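Local structure of monoglyceride lipase (Saccharomyces cerevisiae, 4ZWN) at residues F70-K75 and W141-G146; H302-L307 and N314-D319. The protein hydrolyses monoacylglycerols, preferably monounsaturated ones, to free fatty acids and glycerol, and also takes part in the breakdown of fatty acid ethyl esters. The protein carries 2 engineered substitutions. All coordinates share one frame; numbering follows the deposited sequence.

Contact 1 (F70-K75 and W141-G146); sequences FGEYTK and WGHSMG
Phe-70 and Met-145 meet through apolar atoms: Phe-70 CB lies 3.9 Å from Met-145 SD. The thioether is extended as far as SD and bends at its last torsion (chi3 69°), which brings Met-145 CE to 3.5 Å from Phe-70 N. The phenyl ring of Phe-70 leads off the other way, toward Leu-229 and Gln-235.

The bridge through water is polar. Water 1 accepts from two backbone amides, Phe-70 N at 2.6 Å and Met-145 N at 3.1 Å.

Glu-72 and His-143 meet through their flat ends. The two side chains run at about a right angle, yet the carboxylate and imidazole planes are nearly parallel, 14° apart; OE2 of Glu-72 comes in obliquely to 3.2 Å from CD2 of His-143. Their strongest polar partners lie elsewhere: Glu-72 OE1 accepts from Gly-69 N, and His-143 ND1 is bonded to Ser-169 OG.

Ser-144, the assigned nucleophile, sits at the nucleophile elbow between strand and helix. Two amides converging on one water beside it are what an oxyanion hole needs, so the water probably marks where the negative oxygen of the tetrahedral intermediate would be stabilised.

Contact 2 (H302-L307 and N314-D319); sequences HSIFSL and NTVFND
Val-316 lays its CG1 methyl over one face of the Phe-305 ring, a CH-pi contact with the carbon 3.5 Å from the ring centroid and 16° off the normal. The methyl is displaced toward the CZ end, and Phe-305 CZ is its nearest ring atom at 3.4 Å. A valine torsion of 167° sets CG1 anti to the backbone N, and from there it reaches across to the loop.

Both valine branches are used. On Ile-304, CD1 rests 3.9 Å from Val-316 CG1, while CB lies 4.0 Å from Val-316 CG2; the two side chains cross at about a right angle. CG1 of Val-316 thus fits the corner formed by the end of the isoleucine and the aromatic face. At the next residue, the backbone joins in: Phe-305 CE1 approaches Phe-317 CA to 4.2 Å, whereas the Phe-317 ring packs elsewhere, against Leu-80 and Leu-84 and edge-to-face with His-83. Leu-80 also touches Phe-305, so helix 78-86 borders both phenylalanines.

The loop carrying these residues turns back on itself. Ser-303 is the centre of an inverse gamma turn, and Leu-307 N donates to Ser-303 O at 3.1 Å. The turn begins at His-302, the assigned charge-relay histidine, whose ND1 is bonded to Asp-272 OD2.

No hydrogen bond joins 302-307 to 314-319. All four touching residues are buried, so the histidine loop meets this part of the helix through dispersion and hydrophobic burial.

Overall arrangement
From the N terminus, the chain leaves strand 62-67 into 70-75, runs through helix 78-86, strand 89-94 and helix 113-134, and comes back along strand 138-143 to close contact 1. Much later, after strand 292-297, contact 2 closes a short loop onto helix 310-326. The two are in series, neither nested nor crossed, yet they touch in space. Ser-144 OG lies 3.4 Å from His-302 NE2, and Trp-141 packs edge-to-face on Phe-305. Contact 1 thus joins the loop after strand 62-67 of the central alpha/beta-hydrolase sheet to the elbow between strand 138-143 and helix 145-156, while contact 2 ties the histidine loop to the helix that follows the last strand.

Contact 1 (F70-K75 and W141-G146)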
ATOM      1  N   PHE A  70       7.051  -1.015  -1.127  1.00 34.66           N
ATOM      2  CA  PHE A  70       8.343  -1.397  -1.676  1.00 30.19           C
ATOM      3  C   PHE A  70       8.770  -2.755  -1.131  1.00 32.85           C
ATOM      4  O   PHE A  70       8.734  -2.985   0.078  1.00 28.30           O
ATOM      5  CB  PHE A  70       9.392  -0.330  -1.353  1.00 31.53           C
ATOM      6  CG  PHE A  70      10.755  -0.620  -1.924  1.00 33.64           C
ATOM      7  CD1 PHE A  70      10.945  -0.697  -3.295  1.00 28.39           C
ATOM      8  CD2 PHE A  70      11.848  -0.796  -1.090  1.00 31.58           C
ATOM      9  CE1 PHE A  70      12.197  -0.957  -3.824  1.00 35.91           C
ATOM     10  CE2 PHE A  70      13.104  -1.055  -1.611  1.00 36.29           C
ATOM     11  CZ  PHE A  70      13.278  -1.137  -2.981  1.00 38.25           C
ATOM     12  N   GLY A  71       9.148  -3.658  -2.030  1.00 31.11           N
ATOM     13  CA  GLY A  71       9.588  -4.984  -1.635  1.00 32.47           C
ATOM     14  C   GLY A  71       8.475  -6.002  -1.476  1.00 31.75           C
ATOM     15  O   GLY A  71       8.737  -7.189  -1.277  1.00 36.67           O
ATOM     16  N   GLU A  72       7.232  -5.541  -1.565  1.00 32.06           N
ATOM     17  CA  GLU A  72       6.080  -6.416  -1.398  1.00 35.55           C
ATOM     18  C   GLU A  72       5.557  -6.934  -2.736  1.00 32.15           C
ATOM     19  O   GLU A  72       6.031  -6.529  -3.799  1.00 32.96           O
ATOM     20  CB  GLU A  72       4.962  -5.688  -0.646  1.00 33.67           C
ATOM     21  CG  GLU A  72       5.280  -5.384   0.813  1.00 30.33           C
ATOM     22  CD  GLU A  72       4.091  -4.801   1.549  1.00 33.56           C
ATOM     23  OE1 GLU A  72       3.144  -4.341   0.875  1.00 32.90           O
ATOM     24  OE2 GLU A  72       4.096  -4.810   2.801  1.00 31.75           O
ATOM     25  N   TYR A  73       4.579  -7.831  -2.666  1.00 27.22           N
ATOM     26  CA  TYR A  73       3.937  -8.401  -3.850  1.00 34.53           C
ATOM     27  C   TYR A  73       2.631  -9.079  -3.424  1.00 33.54           C
ATOM     28  O   TYR A  73       2.220  -8.953  -2.271  1.00 34.34           O
ATOM     29  CB  TYR A  73       4.871  -9.384  -4.575  1.00 32.29           C
ATOM     30  CG  TYR A  73       5.274 -10.593  -3.758  1.00 34.53           C
ATOM     31  CD1 TYR A  73       6.136 -10.469  -2.676  1.00 35.56           C
ATOM     32  CD2 TYR A  73       4.803 -11.859  -4.078  1.00 31.59           C
ATOM     33  CE1 TYR A  73       6.503 -11.564  -1.926  1.00 39.94           C
ATOM     34  CE2 TYR A  73       5.169 -12.963  -3.334  1.00 36.74           C
ATOM     35  CZ  TYR A  73       6.016 -12.809  -2.255  1.00 44.27           C
ATOM     36  OH  TYR A  73       6.389 -13.902  -1.507  1.00 50.84           O
ATOM     37  N   THR A  74       1.987  -9.787  -4.349  1.00 31.90           N
ATOM     38  CA  THR A  74       0.647 -10.338  -4.120  1.00 30.53           C
ATOM     39  C   THR A  74       0.493 -11.146  -2.828  1.00 35.74           C
ATOM     40  O   THR A  74      -0.442 -10.914  -2.064  1.00 35.86           O
ATOM     41  CB  THR A  74       0.210 -11.238  -5.290  1.00 34.26           C
ATOM     42  OG1 THR A  74       1.167 -12.290  -5.468  1.00 37.77           O
ATOM     43  CG2 THR A  74       0.100 -10.430  -6.575  1.00 30.48           C
ATOM     44  N   LYS A  75       1.407 -12.084  -2.587  1.00 35.55           N
ATOM     45  CA  LYS A  75       1.314 -12.981  -1.432  1.00 37.19           C
ATOM     46  C   LYS A  75       1.268 -12.228  -0.102  1.00 36.61           C
ATOM     47  O   LYS A  75       0.624 -12.675   0.850  1.00 36.17           O
ATOM     48  CB  LYS A  75       2.488 -13.971  -1.425  1.00 39.77           C
ATOM     49  CG  LYS A  75       2.513 -14.908  -0.218  1.00 43.45           C
ATOM     50  CD  LYS A  75       3.693 -15.867  -0.266  1.00 56.60           C
ATOM     51  CE  LYS A  75       3.408 -17.058  -1.169  1.00 56.47           C
ATOM     52  NZ  LYS A  75       2.297 -17.890  -0.631  1.00 60.88           N
ATOM     53  N   TRP A 141      -6.515   1.326  -1.141  1.00 25.52           N
ATOM     54  CA  TRP A 141      -5.712   0.996   0.032  1.00 25.43           C
ATOM     55  C   TRP A 141      -4.242   0.931  -0.354  1.00 29.28           C
ATOM     56  O   TRP A 141      -3.901   0.469  -1.440  1.00 26.42           O
ATOM     57  CB  TRP A 141      -6.172  -0.338   0.625  1.00 24.97           C
ATOM     58  CG  TRP A 141      -5.357  -0.865   1.777  1.00 28.04           C
ATOM     59  CD1 TRP A 141      -5.644  -0.735   3.105  1.00 30.31           C
ATOM     60  CD2 TRP A 141      -4.149  -1.635   1.702  1.00 27.20           C
ATOM     61  NE1 TRP A 141      -4.684  -1.365   3.861  1.00 28.23           N
ATOM     62  CE2 TRP A 141      -3.755  -1.925   3.025  1.00 25.30           C
ATOM     63  CE3 TRP A 141      -3.357  -2.101   0.646  1.00 33.32           C
ATOM     64  CZ2 TRP A 141      -2.607  -2.661   3.321  1.00 27.16           C
ATOM     65  CZ3 TRP A 141      -2.214  -2.833   0.942  1.00 30.03           C
ATOM     66  CH2 TRP A 141      -1.852  -3.105   2.268  1.00 29.84           C
ATOM     67  N   GLY A 142      -3.370   1.393   0.533  1.00 28.87           N
ATOM     68  CA  GLY A 142      -1.945   1.358   0.270  1.00 28.85           C
ATOM     69  C   GLY A 142      -1.130   1.227   1.539  1.00 31.54           C
ATOM     70  O   GLY A 142      -1.478   1.806   2.567  1.00 31.62           O
ATOM     71  N   HIS A 143      -0.045   0.460   1.470  1.00 27.24           N
ATOM     72  CA  HIS A 143       0.849   0.316   2.612  1.00 29.39           C
ATOM     73  C   HIS A 143       2.216   0.931   2.337  1.00 29.55           C
ATOM     74  O   HIS A 143       2.793   0.727   1.270  1.00 29.25           O
ATOM     75  CB  HIS A 143       1.018  -1.153   2.992  1.00 29.30           C
ATOM     76  CG  HIS A 143       2.075  -1.378   4.027  1.00 30.58           C
ATOM     77  ND1 HIS A 143       1.943  -0.949   5.330  1.00 25.71           N
ATOM     78  CD2 HIS A 143       3.294  -1.962   3.945  1.00 29.51           C
ATOM     79  CE1 HIS A 143       3.028  -1.270   6.010  1.00 30.72           C
ATOM     80  NE2 HIS A 143       3.865  -1.885   5.191  1.00 39.16           N
ATOM     81  N   SER A 144       2.726   1.675   3.315  1.00 30.45           N
ATOM     82  CA  SER A 144       4.051   2.315   3.231  1.00 30.07           C
ATOM     83  C   SER A 144       4.146   3.080   1.912  1.00 31.42           C
ATOM     84  O   SER A 144       3.419   4.054   1.701  1.00 32.61           O
ATOM     85  CB  SER A 144       5.143   1.248   3.332  1.00 25.89           C
ATOM     86  OG  SER A 144       6.401   1.847   3.586  1.00 31.20           O
ATOM     87  N   MET A 145       5.046   2.645   1.034  1.00 29.92           N
ATOM     88  CA  MET A 145       5.192   3.253  -0.285  1.00 31.27           C
ATOM     89  C   MET A 145       3.848   3.323  -1.009  1.00 27.81           C
ATOM     90  O   MET A 145       3.538   4.322  -1.653  1.00 32.97           O
ATOM     91  CB  MET A 145       6.194   2.470  -1.140  1.00 29.17           C
ATOM     92  CG  MET A 145       6.446   3.081  -2.508  1.00 26.26           C
ATOM     93  SD  MET A 145       7.260   1.932  -3.636  1.00 35.01           S
ATOM     94  CE  MET A 145       5.949   0.736  -3.895  1.00 31.92           C
ATOM     95  N   GLY A 146       3.060   2.259  -0.888  1.00 30.19           N
ATOM     96  CA  GLY A 146       1.727   2.222  -1.459  1.00 33.40           C
ATOM     97  C   GLY A 146       0.792   3.200  -0.773  1.00 29.71           C
ATOM     98  O   GLY A 146      -0.125   3.737  -1.395  1.00 31.52           O
TER
HETATM   99  O   HOH W   1       7.184   0.363   1.085  1.00 26.40           O

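Contact 2 (H302-L307 and N314-D319)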
ATOM      1  N   HIS A 302       5.495  -1.754  11.831  1.00 35.95           N
ATOM      2  CA  HIS A 302       5.214  -1.402  10.441  1.00 34.11           C
ATOM      3  C   HIS A 302       4.155  -2.081   9.569  1.00 30.84           C
ATOM      4  O   HIS A 302       3.223  -1.426   9.105  1.00 37.17           O
ATOM      5  CB  HIS A 302       6.536  -1.489   9.682  1.00 32.04           C
ATOM      6  CG  HIS A 302       6.510  -0.809   8.346  1.00 33.50           C
ATOM      7  ND1 HIS A 302       6.062   0.482   8.181  1.00 28.19           N
ATOM      8  CD2 HIS A 302       6.878  -1.243   7.120  1.00 35.11           C
ATOM      9  CE1 HIS A 302       6.155   0.818   6.904  1.00 30.64           C
ATOM     10  NE2 HIS A 302       6.647  -0.215   6.239  1.00 33.67           N
ATOM     11  N   SER A 303       4.300  -3.382   9.341  1.00 29.57           N
ATOM     12  CA  SER A 303       3.403  -4.108   8.438  1.00 35.53           C
ATOM     13  C   SER A 303       2.210  -4.651   9.221  1.00 33.88           C
ATOM     14  O   SER A 303       2.115  -5.855   9.464  1.00 38.70           O
ATOM     15  CB  SER A 303       4.120  -5.261   7.729  1.00 39.09           C
ATOM     16  OG  SER A 303       5.156  -4.781   6.891  1.00 37.15           O
ATOM     17  N   ILE A 304       1.293  -3.765   9.596  1.00 33.81           N
ATOM     18  CA  ILE A 304       0.181  -4.126  10.472  1.00 30.00           C
ATOM     19  C   ILE A 304      -0.921  -4.917   9.766  1.00 34.56           C
ATOM     20  O   ILE A 304      -1.686  -5.634  10.408  1.00 39.26           O
ATOM     21  CB  ILE A 304      -0.446  -2.872  11.111  1.00 29.91           C
ATOM     22  CG1 ILE A 304      -0.909  -1.892  10.029  1.00 31.49           C
ATOM     23  CG2 ILE A 304       0.545  -2.203  12.050  1.00 23.43           C
ATOM     24  CD1 ILE A 304      -1.573  -0.641  10.575  1.00 23.61           C
ATOM     25  N   PHE A 305      -0.996  -4.786   8.447  1.00 33.98           N
ATOM     26  CA  PHE A 305      -2.050  -5.432   7.672  1.00 31.11           C
ATOM     27  C   PHE A 305      -1.617  -6.751   7.047  1.00 41.24           C
ATOM     28  O   PHE A 305      -2.410  -7.407   6.372  1.00 42.07           O
ATOM     29  CB  PHE A 305      -2.539  -4.504   6.555  1.00 35.66           C
ATOM     30  CG  PHE A 305      -3.631  -3.568   6.971  1.00 30.97           C
ATOM     31  CD1 PHE A 305      -4.932  -4.021   7.099  1.00 35.04           C
ATOM     32  CD2 PHE A 305      -3.363  -2.229   7.206  1.00 28.20           C
ATOM     33  CE1 PHE A 305      -5.945  -3.161   7.474  1.00 37.16           C
ATOM     34  CE2 PHE A 305      -4.371  -1.364   7.576  1.00 36.65           C
ATOM     35  CZ  PHE A 305      -5.666  -1.833   7.707  1.00 32.05           C
ATOM     36  N   SER A 306      -0.363  -7.141   7.251  1.00 37.13           N
ATOM     37  CA  SER A 306       0.161  -8.288   6.521  1.00 35.46           C
ATOM     38  C   SER A 306       1.043  -9.214   7.352  1.00 38.35           C
ATOM     39  O   SER A 306       0.864 -10.432   7.319  1.00 42.78           O
ATOM     40  CB  SER A 306       0.945  -7.804   5.299  1.00 30.00           C
ATOM     41  OG  SER A 306       2.040  -6.993   5.687  1.00 32.33           O
ATOM     42  N   LEU A 307       1.988  -8.645   8.094  1.00 34.62           N
ATOM     43  CA  LEU A 307       3.028  -9.457   8.718  1.00 37.86           C
ATOM     44  C   LEU A 307       3.052  -9.392  10.246  1.00 30.62           C
ATOM     45  O   LEU A 307       3.914  -9.995  10.880  1.00 32.08           O
ATOM     46  CB  LEU A 307       4.394  -9.047   8.158  1.00 36.31           C
ATOM     47  CG  LEU A 307       4.509  -9.195   6.636  1.00 40.10           C
ATOM     48  CD1 LEU A 307       5.826  -8.637   6.119  1.00 32.19           C
ATOM     49  CD2 LEU A 307       4.333 -10.655   6.218  1.00 35.30           C
ATOM     50  N   ASN A 314      -6.019  -8.506  13.775  1.00 36.27           N
ATOM     51  CA  ASN A 314      -7.449  -8.542  14.052  1.00 38.32           C
ATOM     52  C   ASN A 314      -7.984  -7.172  14.442  1.00 36.65           C
ATOM     53  O   ASN A 314      -9.007  -6.732  13.923  1.00 36.03           O
ATOM     54  CB  ASN A 314      -7.758  -9.561  15.151  1.00 35.62           C
ATOM     55  CG  ASN A 314      -7.551 -10.991  14.691  1.00 38.44           C
ATOM     56  OD1 ASN A 314      -7.664 -11.295  13.502  1.00 43.87           O
ATOM     57  ND2 ASN A 314      -7.242 -11.878  15.630  1.00 42.50           N
ATOM     58  N   THR A 315      -7.280  -6.501  15.349  1.00 41.07           N
ATOM     59  CA  THR A 315      -7.656  -5.160  15.785  1.00 38.48           C
ATOM     60  C   THR A 315      -7.621  -4.178  14.618  1.00 39.44           C
ATOM     61  O   THR A 315      -8.532  -3.366  14.437  1.00 31.28           O
ATOM     62  CB  THR A 315      -6.719  -4.648  16.898  1.00 41.06           C
ATOM     63  OG1 THR A 315      -6.689  -5.590  17.978  1.00 43.60           O
ATOM     64  CG2 THR A 315      -7.186  -3.293  17.413  1.00 34.48           C
ATOM     65  N   VAL A 316      -6.561  -4.272  13.823  1.00 35.17           N
ATOM     66  CA  VAL A 316      -6.361  -3.371  12.697  1.00 32.90           C
ATOM     67  C   VAL A 316      -7.379  -3.621  11.583  1.00 34.67           C
ATOM     68  O   VAL A 316      -7.984  -2.679  11.067  1.00 32.27           O
ATOM     69  CB  VAL A 316      -4.925  -3.497  12.144  1.00 34.61           C
ATOM     70  CG1 VAL A 316      -4.804  -2.819  10.806  1.00 30.02           C
ATOM     71  CG2 VAL A 316      -3.929  -2.898  13.131  1.00 34.30           C
ATOM     72  N   PHE A 317      -7.585  -4.886  11.227  1.00 37.58           N
ATOM     73  CA  PHE A 317      -8.517  -5.224  10.154  1.00 32.32           C
ATOM     74  C   PHE A 317      -9.969  -4.934  10.523  1.00 38.67           C
ATOM     75  O   PHE A 317     -10.755  -4.504   9.676  1.00 39.35           O
ATOM     76  CB  PHE A 317      -8.389  -6.693   9.751  1.00 32.46           C
ATOM     77  CG  PHE A 317      -9.469  -7.147   8.809  1.00 37.96           C
ATOM     78  CD1 PHE A 317      -9.432  -6.789   7.472  1.00 35.12           C
ATOM     79  CD2 PHE A 317     -10.532  -7.912   9.263  1.00 34.43           C
ATOM     80  CE1 PHE A 317     -10.429  -7.196   6.603  1.00 38.32           C
ATOM     81  CE2 PHE A 317     -11.532  -8.318   8.400  1.00 33.06           C
ATOM     82  CZ  PHE A 317     -11.481  -7.959   7.068  1.00 35.60           C
ATOM     83  N   ASN A 318     -10.331  -5.187  11.777  1.00 38.40           N
ATOM     84  CA  ASN A 318     -11.695  -4.928  12.223  1.00 38.56           C
ATOM     85  C   ASN A 318     -12.055  -3.456  12.113  1.00 38.70           C
ATOM     86  O   ASN A 318     -13.192  -3.112  11.784  1.00 39.87           O
ATOM     87  CB  ASN A 318     -11.901  -5.407  13.660  1.00 34.75           C
ATOM     88  CG  ASN A 318     -12.017  -6.912  13.755  1.00 47.67           C
ATOM     89  OD1 ASN A 318     -12.257  -7.591  12.754  1.00 45.25           O
ATOM     90  ND2 ASN A 318     -11.849  -7.445  14.962  1.00 48.25           N
ATOM     91  N   ASP A 319     -11.091  -2.584  12.381  1.00 33.36           N
ATOM     92  CA  ASP A 319     -11.337  -1.154  12.256  1.00 37.57           C
ATOM     93  C   ASP A 319     -11.560  -0.792  10.792  1.00 33.96           C
ATOM     94  O   ASP A 319     -12.424   0.023  10.470  1.00 37.22           O
ATOM     95  CB  ASP A 319     -10.182  -0.345  12.849  1.00 36.36           C
ATOM     96  CG  ASP A 319     -10.170  -0.374  14.366  1.00 35.10           C
ATOM     97  OD1 ASP A 319     -11.210  -0.729  14.961  1.00 39.18           O
ATOM     98  OD2 ASP A 319      -9.125  -0.038  14.965  1.00 32.94           O
TER